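Prephenate dehydratase:Amino acid-binding ACT (Brucella abortus, PDB 6VH5) probably catalyses the conversion of prephenate to phenylpyruvate, a step of phenylalanine biosynthesis, and binds phenylalanine at its ACT domain. Local coordinates at residues I73-T78 and R195-S200; L89-D94 and R289-Y294; M244-S249 and Y262-G267. All blocks are in the same frame, centred on the assembly; numbering follows the deposited sequence.

In the fold
The three contacts run from the prephenate dehydratase part into the ACT domain, their centres about 13 to 14 Å apart. Interaction 1 pairs strands 70-77 and 193-200 of the mixed dehydratase sheet. Interaction 3 pairs strands 243-251 and 258-266 of the antiparallel ACT sheet, and comes later in the chain than both segments of interaction 1. Interaction 2 bridges the two parts, joining helix 86-92, which follows strand 70-77, to outer ACT strand 286-295; its segments alternate with those of interaction 1, and interaction 3 falls between them. Salt bridges from Glu76 to Lys246 and from Arg195 to Asp264 couple interactions 1 and 3 directly, linking both strands of the phenylalanine-binding hairpin to the dehydratase sheet.

Interaction 1: residues I73-T78 and R195-S200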
loop_
_atom_site.group_PDB
_atom_site.type_symbol
_atom_site.label_atom_id
_atom_site.label_comp_id
_atom_site.label_asym_id
_atom_site.label_seq_id
_atom_site.Cartn_x
_atom_site.Cartn_y
_atom_site.Cartn_z
ATOM N N ILE A 73 1.982 -5.558 -12.629
ATOM C CA ILE A 73 1.701 -5.317 -11.219
ATOM C C ILE A 73 1.829 -3.828 -10.923
ATOM O O ILE A 73 2.869 -3.231 -11.204
ATOM C CB ILE A 73 2.638 -6.112 -10.296
ATOM C CG1 ILE A 73 2.566 -7.612 -10.617
ATOM C CG2 ILE A 73 2.328 -5.783 -8.836
ATOM C CD1 ILE A 73 1.180 -8.200 -10.516
ATOM N N PRO A 74 0.803 -3.187 -10.367
ATOM C CA PRO A 74 0.944 -1.791 -9.938
ATOM C C PRO A 74 1.697 -1.693 -8.622
ATOM O O PRO A 74 1.489 -2.492 -7.705
ATOM C CB PRO A 74 -0.511 -1.327 -9.777
ATOM C CG PRO A 74 -1.264 -2.576 -9.455
ATOM C CD PRO A 74 -0.583 -3.676 -10.231
ATOM N N ILE A 75 2.597 -0.712 -8.537
ATOM C CA ILE A 75 3.352 -0.505 -7.305
ATOM C C ILE A 75 3.303 0.926 -6.803
ATOM O O ILE A 75 3.583 1.164 -5.615
ATOM C CB ILE A 75 4.814 -0.972 -7.464
ATOM C CG1 ILE A 75 5.539 -0.153 -8.526
ATOM C CG2 ILE A 75 4.848 -2.471 -7.826
ATOM C CD1 ILE A 75 7.047 -0.289 -8.434
ATOM N N GLU A 76 2.958 1.907 -7.632
ATOM C CA GLU A 76 2.804 3.284 -7.183
ATOM C C GLU A 76 1.537 3.869 -7.790
ATOM O O GLU A 76 1.241 3.635 -8.966
ATOM C CB GLU A 76 4.001 4.152 -7.575
ATOM C CG GLU A 76 5.288 3.764 -6.895
ATOM C CD GLU A 76 6.492 4.425 -7.522
ATOM O OE1 GLU A 76 6.308 5.440 -8.217
ATOM O OE2 GLU A 76 7.611 3.898 -7.363
ATOM N N ASN A 77 0.779 4.598 -6.973
ATOM C CA ASN A 77 -0.367 5.370 -7.445
ATOM C C ASN A 77 -0.407 6.718 -6.747
ATOM O O ASN A 77 -0.315 6.783 -5.518
ATOM C CB ASN A 77 -1.687 4.642 -7.200
ATOM C CG ASN A 77 -2.875 5.522 -7.517
ATOM O OD1 ASN A 77 -3.494 6.103 -6.619
ATOM N ND2 ASN A 77 -3.180 5.651 -8.799
ATOM N N THR A 78 -0.608 7.784 -7.531
ATOM C CA THR A 78 -0.513 9.154 -7.024
ATOM C C THR A 78 -1.579 9.495 -5.978
ATOM O O THR A 78 -1.319 10.305 -5.084
ATOM C CB THR A 78 -0.586 10.133 -8.193
ATOM O OG1 THR A 78 0.476 9.849 -9.114
ATOM C CG2 THR A 78 -0.433 11.556 -7.708
ATOM N N ARG A 195 1.985 3.509 -11.453
ATOM C CA ARG A 195 3.225 2.946 -11.969
ATOM C C ARG A 195 3.174 1.430 -11.851
ATOM O O ARG A 195 3.004 0.886 -10.750
ATOM C CB ARG A 195 4.442 3.493 -11.234
ATOM C CG ARG A 195 5.735 2.749 -11.585
ATOM C CD ARG A 195 6.959 3.392 -10.903
ATOM N NE ARG A 195 8.184 2.828 -11.449
ATOM C CZ ARG A 195 9.216 2.411 -10.732
ATOM N NH1 ARG A 195 9.207 2.510 -9.410
ATOM N NH2 ARG A 195 10.263 1.897 -11.348
ATOM N N PHE A 196 3.346 0.754 -12.975
ATOM C CA PHE A 196 3.447 -0.692 -12.964
ATOM C C PHE A 196 4.898 -1.117 -13.157
ATOM O O PHE A 196 5.717 -0.374 -13.704
ATOM C CB PHE A 196 2.586 -1.319 -14.066
ATOM C CG PHE A 196 1.136 -0.968 -13.993
ATOM C CD1 PHE A 196 0.665 0.220 -14.538
ATOM C CD2 PHE A 196 0.233 -1.833 -13.402
ATOM C CE1 PHE A 196 -0.675 0.540 -14.486
ATOM C CE2 PHE A 196 -1.113 -1.520 -13.343
ATOM C CZ PHE A 196 -1.568 -0.332 -13.885
ATOM N N VAL A 197 5.197 -2.336 -12.705
ATOM C CA VAL A 197 6.418 -3.047 -13.066
ATOM C C VAL A 197 6.008 -4.344 -13.746
ATOM O O VAL A 197 5.013 -4.967 -13.365
ATOM C CB VAL A 197 7.328 -3.339 -11.855
ATOM C CG1 VAL A 197 8.018 -2.058 -11.381
ATOM C CG2 VAL A 197 6.518 -3.978 -10.742
ATOM N N VAL A 198 6.759 -4.727 -14.769
ATOM C CA VAL A 198 6.531 -5.961 -15.506
ATOM C C VAL A 198 7.432 -7.039 -14.915
ATOM O O VAL A 198 8.654 -6.873 -14.874
ATOM C CB VAL A 198 6.817 -5.751 -16.999
ATOM C CG1 VAL A 198 6.380 -6.958 -17.816
ATOM C CG2 VAL A 198 6.134 -4.471 -17.477
ATOM N N LEU A 199 6.841 -8.154 -14.485
ATOM C CA LEU A 199 7.578 -9.202 -13.794
ATOM C C LEU A 199 7.756 -10.426 -14.682
ATOM O O LEU A 199 6.934 -10.708 -15.558
ATOM C CB LEU A 199 6.889 -9.611 -12.487
ATOM C CG LEU A 199 6.678 -8.460 -11.500
ATOM C CD1 LEU A 199 6.188 -8.999 -10.175
ATOM C CD2 LEU A 199 7.914 -7.588 -11.324
ATOM N N SER A 200 8.843 -11.158 -14.436
ATOM C CA SER A 200 9.155 -12.362 -15.193
ATOM C C SER A 200 9.806 -13.387 -14.277
ATOM O O SER A 200 10.496 -13.036 -13.317
ATOM C CB SER A 200 10.095 -12.048 -16.367
ATOM O OG SER A 200 10.595 -13.236 -16.952
#
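The carbonyl oxygen of Arg195 is gripped by two successive amides, Ile75 N at 2.8 Å and Glu76 N at 3.3 Å. Two residues thus face one, the signature of a classic beta bulge between antiparallel strands. Regular antiparallel pairing resumes at Pro74 with Phe196 and continues at Ile73 with Val197. Arg195 N in turn donates to Glu76 O, closing the bulge.

Glu76 and Arg195 send their side chains to one face of the sheet, where they run side by side. With CG anti to the backbone N (chi1 170°) and the chain extended to NE, Arg195 brings NH1 to Glu76 OE2 at 2.9 Å. The carboxylate lies at the guanidinium edge but is met from above its own plane, the two planes being 59° apart. Ile75 CD1 lies over one face of the guanidinium, 3.7 Å from Arg195 NH1, and also touches Val197 CG1. On the other side of the sheet Pro74 CB packs at 3.6 Å against Phe196 CE2.

Further salt bridges hold the pair: Lys246 to Glu76, probably favouring the ionised carboxylate, and Glu100 and Asp264 to Arg195. Strand 96-104 flanks 193-200 in the sheet; helix 56-64 packs on Ile73 and Leu199, and helix 36-44 lies against Pro74 and Phe196.

Interaction 2: residues L89-D94 and R289-Y294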
loop_
_atom_site.group_PDB
_atom_site.type_symbol
_atom_site.label_atom_id
_atom_site.label_comp_id
_atom_site.label_asym_id
_atom_site.label_seq_id
_atom_site.Cartn_x
_atom_site.Cartn_y
_atom_site.Cartn_z
ATOM N N LEU A 89 6.761 -9.074 -1.764
ATOM C CA LEU A 89 6.469 -10.214 -2.635
ATOM C C LEU A 89 7.641 -10.553 -3.547
ATOM O O LEU A 89 7.979 -11.731 -3.718
ATOM C CB LEU A 89 5.240 -9.917 -3.494
ATOM C CG LEU A 89 3.916 -9.637 -2.796
ATOM C CD1 LEU A 89 2.938 -9.007 -3.782
ATOM C CD2 LEU A 89 3.344 -10.908 -2.207
ATOM N N LEU A 90 8.259 -9.542 -4.145
ATOM C CA LEU A 90 9.282 -9.770 -5.155
ATOM C C LEU A 90 10.543 -10.421 -4.576
ATOM O O LEU A 90 11.102 -11.319 -5.221
ATOM C CB LEU A 90 9.611 -8.458 -5.860
ATOM C CG LEU A 90 10.492 -8.599 -7.098
ATOM C CD1 LEU A 90 9.928 -9.627 -8.072
ATOM C CD2 LEU A 90 10.652 -7.253 -7.769
ATOM N N PRO A 91 11.047 -10.005 -3.402
ATOM C CA PRO A 91 12.191 -10.735 -2.820
ATOM C C PRO A 91 11.896 -12.191 -2.495
ATOM O O PRO A 91 12.816 -13.016 -2.556
ATOM C CB PRO A 91 12.505 -9.928 -1.552
ATOM C CG PRO A 91 12.092 -8.547 -1.892
ATOM C CD PRO A 91 10.794 -8.753 -2.661
ATOM N N LEU A 92 10.651 -12.550 -2.160
ATOM C CA LEU A 92 10.359 -13.951 -1.863
ATOM C C LEU A 92 10.092 -14.763 -3.112
ATOM O O LEU A 92 10.328 -15.976 -3.118
ATOM C CB LEU A 92 9.157 -14.079 -0.924
ATOM C CG LEU A 92 9.304 -13.482 0.472
ATOM C CD1 LEU A 92 8.058 -13.747 1.301
ATOM C CD2 LEU A 92 10.532 -14.085 1.137
ATOM N N ALA A 93 9.627 -14.121 -4.172
ATOM C CA ALA A 93 9.520 -14.827 -5.428
ATOM C C ALA A 93 10.900 -14.874 -6.061
ATOM O O ALA A 93 11.813 -14.142 -5.674
ATOM C CB ALA A 93 8.518 -14.137 -6.353
ATOM N N ASP A 94 11.071 -15.770 -7.013
ATOM C CA ASP A 94 12.290 -15.749 -7.811
ATOM C C ASP A 94 12.001 -15.102 -9.157
ATOM O O ASP A 94 12.028 -15.730 -10.215
ATOM C CB ASP A 94 12.879 -17.141 -7.967
ATOM C CG ASP A 94 14.145 -17.120 -8.790
ATOM O OD1 ASP A 94 15.137 -16.505 -8.334
ATOM O OD2 ASP A 94 14.131 -17.674 -9.909
ATOM N N ARG A 289 20.917 -7.604 -3.407
ATOM C CA ARG A 289 20.283 -8.408 -4.437
ATOM C C ARG A 289 19.724 -7.488 -5.508
ATOM O O ARG A 289 18.866 -6.646 -5.216
ATOM C CB ARG A 289 19.166 -9.256 -3.830
ATOM C CG ARG A 289 19.015 -10.628 -4.403
ATOM C CD ARG A 289 17.807 -11.305 -3.777
ATOM N NE ARG A 289 16.863 -11.801 -4.770
ATOM C CZ ARG A 289 15.687 -12.336 -4.458
ATOM N NH1 ARG A 289 15.327 -12.430 -3.183
ATOM N NH2 ARG A 289 14.873 -12.779 -5.411
ATOM N N ILE A 290 20.171 -7.668 -6.746
ATOM C CA ILE A 290 19.612 -6.913 -7.864
ATOM C C ILE A 290 18.342 -7.609 -8.340
ATOM O O ILE A 290 18.378 -8.773 -8.754
ATOM C CB ILE A 290 20.630 -6.771 -9.003
ATOM C CG1 ILE A 290 21.779 -5.852 -8.576
ATOM C CG2 ILE A 290 19.936 -6.244 -10.248
ATOM C CD1 ILE A 290 22.793 -5.601 -9.658
ATOM N N LEU A 291 17.213 -6.898 -8.283
ATOM C CA LEU A 291 15.933 -7.478 -8.661
ATOM C C LEU A 291 15.550 -7.211 -10.109
ATOM O O LEU A 291 14.646 -7.887 -10.630
ATOM C CB LEU A 291 14.835 -6.966 -7.732
ATOM C CG LEU A 291 15.009 -7.368 -6.270
ATOM C CD1 LEU A 291 13.872 -6.802 -5.423
ATOM C CD2 LEU A 291 15.051 -8.894 -6.178
ATOM N N GLY A 292 16.245 -6.300 -10.788
ATOM C CA GLY A 292 15.966 -6.068 -12.190
ATOM C C GLY A 292 16.767 -4.955 -12.829
ATOM O O GLY A 292 17.212 -4.014 -12.154
ATOM N N VAL A 293 16.967 -5.071 -14.142
ATOM C CA VAL A 293 17.698 -4.088 -14.945
ATOM C C VAL A 293 16.900 -3.903 -16.229
ATOM O O VAL A 293 16.874 -4.805 -17.079
ATOM C CB VAL A 293 19.127 -4.536 -15.272
ATOM C CG1 VAL A 293 19.817 -3.479 -16.116
ATOM C CG2 VAL A 293 19.898 -4.853 -14.000
ATOM N N TYR A 294 16.224 -2.758 -16.364
ATOM C CA TYR A 294 15.182 -2.629 -17.373
ATOM C C TYR A 294 15.136 -1.217 -17.950
ATOM O O TYR A 294 15.594 -0.247 -17.333
ATOM C CB TYR A 294 13.819 -3.025 -16.790
ATOM C CG TYR A 294 13.458 -2.391 -15.454
ATOM C CD1 TYR A 294 12.532 -1.354 -15.383
ATOM C CD2 TYR A 294 14.007 -2.851 -14.264
ATOM C CE1 TYR A 294 12.176 -0.785 -14.171
ATOM C CE2 TYR A 294 13.667 -2.275 -13.042
ATOM C CZ TYR A 294 12.746 -1.248 -13.003
ATOM O OH TYR A 294 12.391 -0.680 -11.795
#
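This is an interdomain contact, small and only partly buried, in which residues Leu90 to Ala93 of segment 89-94, in the prephenate dehydratase part, meet outer strand 286-295 of the ACT sheet. Leu90, Pro91 and Leu291 make the apolar part; Arg289 supplies the polar part, one firm and one weak bond to backbone carbonyls. Leu90 and Leu291 reach toward each other tip to tip, CD2 of Leu90 lying 4.0 Å from CD1 of Leu291. Leu90 places its CG anti to the backbone N (chi1 -170°), which carries its end toward the strand although its CB does not point there. Pro91 CG adds a looser touch on the same Leu291 methyl.

Leu291 also belongs to a classic beta bulge: it and Gly292 both face Thr218 on strand 215-224. Val220 of that strand packs against Leu291 and Arg289, and Ile97 of strand 96-104 lies against Leu90.

Arg289 bends at chi3 (126°) to turn its guanidinium toward the carbonyls of Pro91 and Ala93, and CD2 of Leu291, two residues along the same strand, rests over one face. Both accepting carbonyls sit at the edge of the group. Ala93 O receives only a weak bond from Arg289 NH2, at 3.4 Å, whereas Arg289 NH1 meets a lone pair of Pro91 O at 2.7 Å.

Interaction 3: residues M244-S249 and Y262-G267; sequences MTKLES and YADIEG. With PHE (phenylalanine), chain E.
Met244 and Ile265 pack closely on one face of the antiparallel pair, the methionine methyl CE lying 3.8 Å from Ile265 CG2. An extended chi1 of -175° carries Met244 CG alongside the ligand ring, 3.4 Å from CE2 of the bound phenylalanine. Next to it Leu247 CD1 touches Ala263 CB, and helix 229-240 packs against Met244 and Ile265. The looser margin lies at the partly exposed Glu248 and Glu266, the latter salt-bridged to Arg300.

Lys246, Asp264 and Tyr262 form a buried but polar group on the opposite face. Lys246 CD lies 3.6 Å from Asp264 OD2, while Lys246 CE leans obliquely on the Tyr262 ring. NZ goes on to Glu76, its link to Glu248 being long; Asp264 OD1 is hydrogen-bonded to Thr218 and OD2 forms a salt bridge with Arg195. A water joins Thr245 OG1 to Asp264 OD2, donating to the carboxylate. Thr245 and Lys246 both face Asp264, a classic beta bulge, where Asp264 N bonds Lys246 O.

Met244 holds the ligand by its backbone, its N donating to the ligand O at 3.1 Å. Asn243, with Leu230 and Asn225 of the second subunit, also bonds the ligand, giving the phenylalanine site at a subunit interface known from ACT domains.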
loop_
_atom_site.group_PDB
_atom_site.type_symbol
_atom_site.label_atom_id
_atom_site.label_comp_id
_atom_site.label_asym_id
_atom_site.label_seq_id
_atom_site.Cartn_x
_atom_site.Cartn_y
_atom_site.Cartn_z
ATOM N N MET A 244 19.167 8.330 -7.637
ATOM C CA MET A 244 18.243 7.368 -7.051
ATOM C C MET A 244 16.835 7.960 -7.083
ATOM O O MET A 244 16.637 9.112 -6.677
ATOM C CB MET A 244 18.672 7.039 -5.622
ATOM C CG MET A 244 17.856 5.970 -4.937
ATOM S SD MET A 244 18.563 5.513 -3.349
ATOM C CE MET A 244 20.058 4.654 -3.875
ATOM N N THR A 245 15.862 7.192 -7.591
ATOM C CA THR A 245 14.516 7.717 -7.768
ATOM C C THR A 245 13.476 7.017 -6.909
ATOM O O THR A 245 12.316 7.446 -6.902
ATOM C CB THR A 245 14.088 7.634 -9.238
ATOM O OG1 THR A 245 13.980 6.264 -9.638
ATOM C CG2 THR A 245 15.083 8.331 -10.134
ATOM N N LYS A 246 13.846 5.965 -6.181
ATOM C CA LYS A 246 12.908 5.336 -5.264
ATOM C C LYS A 246 13.691 4.740 -4.107
ATOM O O LYS A 246 14.772 4.170 -4.307
ATOM C CB LYS A 246 12.077 4.265 -5.985
ATOM C CG LYS A 246 10.929 3.690 -5.169
ATOM C CD LYS A 246 10.199 2.628 -5.966
ATOM C CE LYS A 246 9.132 1.933 -5.134
ATOM N NZ LYS A 246 8.054 2.880 -4.767
ATOM N N LEU A 247 13.146 4.871 -2.900
ATOM C CA LEU A 247 13.823 4.316 -1.727
ATOM C C LEU A 247 12.799 4.133 -0.622
ATOM O O LEU A 247 12.093 5.083 -0.263
ATOM C CB LEU A 247 14.978 5.225 -1.274
ATOM C CG LEU A 247 15.881 4.698 -0.153
ATOM C CD1 LEU A 247 16.462 3.326 -0.533
ATOM C CD2 LEU A 247 17.020 5.697 0.166
ATOM N N GLU A 248 12.661 2.906 -0.143
ATOM C CA GLU A 248 11.675 2.565 0.871
ATOM C C GLU A 248 12.310 1.741 1.975
ATOM O O GLU A 248 12.938 0.713 1.704
ATOM C CB GLU A 248 10.530 1.790 0.255
ATOM C CG GLU A 248 9.422 2.622 -0.318
ATOM C CD GLU A 248 8.244 1.742 -0.619
ATOM O OE1 GLU A 248 8.413 0.523 -0.413
ATOM O OE2 GLU A 248 7.166 2.255 -0.991
ATOM N N SER A 249 12.070 2.142 3.215
ATOM C CA SER A 249 12.591 1.420 4.360
ATOM C C SER A 249 11.599 0.368 4.835
ATOM O O SER A 249 10.378 0.504 4.687
ATOM C CB SER A 249 12.930 2.387 5.494
ATOM O OG SER A 249 11.822 2.650 6.326
ATOM N N TYR A 262 14.407 -0.946 -0.322
ATOM C CA TYR A 262 14.064 -1.200 -1.713
ATOM C C TYR A 262 14.416 0.058 -2.490
ATOM O O TYR A 262 14.018 1.153 -2.095
ATOM C CB TYR A 262 12.569 -1.554 -1.839
ATOM C CG TYR A 262 12.071 -1.903 -3.223
ATOM C CD1 TYR A 262 11.793 -3.222 -3.576
ATOM C CD2 TYR A 262 11.813 -0.902 -4.162
ATOM C CE1 TYR A 262 11.298 -3.542 -4.841
ATOM C CE2 TYR A 262 11.332 -1.205 -5.431
ATOM C CZ TYR A 262 11.078 -2.529 -5.766
ATOM O OH TYR A 262 10.607 -2.827 -7.029
ATOM N N ALA A 263 15.160 -0.089 -3.581
ATOM C CA ALA A 263 15.697 1.085 -4.256
ATOM C C ALA A 263 15.698 0.914 -5.767
ATOM O O ALA A 263 15.905 -0.190 -6.280
ATOM C CB ALA A 263 17.127 1.386 -3.780
ATOM N N ASP A 264 15.450 2.021 -6.465
ATOM C CA ASP A 264 15.643 2.145 -7.904
ATOM C C ASP A 264 16.713 3.208 -8.135
ATOM O O ASP A 264 16.668 4.273 -7.508
ATOM C CB ASP A 264 14.359 2.586 -8.629
ATOM C CG ASP A 264 13.187 1.600 -8.491
ATOM O OD1 ASP A 264 13.325 0.494 -7.917
ATOM O OD2 ASP A 264 12.097 1.964 -8.986
ATOM N N ILE A 265 17.671 2.931 -9.023
ATOM C CA ILE A 265 18.608 3.944 -9.499
ATOM C C ILE A 265 18.501 3.989 -11.021
ATOM O O ILE A 265 18.059 3.035 -11.674
ATOM C CB ILE A 265 20.083 3.697 -9.075
ATOM C CG1 ILE A 265 20.570 2.359 -9.612
ATOM C CG2 ILE A 265 20.275 3.752 -7.554
ATOM C CD1 ILE A 265 21.970 2.039 -9.226
ATOM N N GLU A 266 18.896 5.124 -11.579
ATOM C CA GLU A 266 18.990 5.312 -13.024
ATOM C C GLU A 266 20.430 5.015 -13.423
ATOM O O GLU A 266 21.337 5.811 -13.174
ATOM C CB GLU A 266 18.540 6.719 -13.403
ATOM C CG GLU A 266 17.070 6.953 -13.034
ATOM C CD GLU A 266 16.544 8.342 -13.364
ATOM O OE1 GLU A 266 17.301 9.339 -13.266
ATOM O OE2 GLU A 266 15.352 8.427 -13.732
ATOM N N GLY A 267 20.641 3.845 -13.993
ATOM C CA GLY A 267 21.954 3.367 -14.356
ATOM C C GLY A 267 21.927 1.875 -14.595
ATOM O O GLY A 267 20.995 1.165 -14.206
HETATM N N PHE E . 17.187 11.581 -6.668
HETATM C CA PHE E . 17.612 12.218 -5.425
HETATM C C PHE E . 18.896 11.587 -4.929
HETATM O O PHE E . 19.360 10.612 -5.530
HETATM C CB PHE E . 16.541 12.123 -4.338
HETATM C CG PHE E . 15.944 10.740 -4.170
HETATM C CD1 PHE E . 14.663 10.471 -4.624
HETATM C CD2 PHE E . 16.655 9.724 -3.546
HETATM C CE1 PHE E . 14.104 9.207 -4.467
HETATM C CE2 PHE E . 16.110 8.468 -3.386
HETATM C CZ PHE E . 14.834 8.204 -3.847
HETATM O OXT PHE E . 19.452 12.039 -3.924
HETATM O O HOH W 1 11.768 4.825 -9.676
#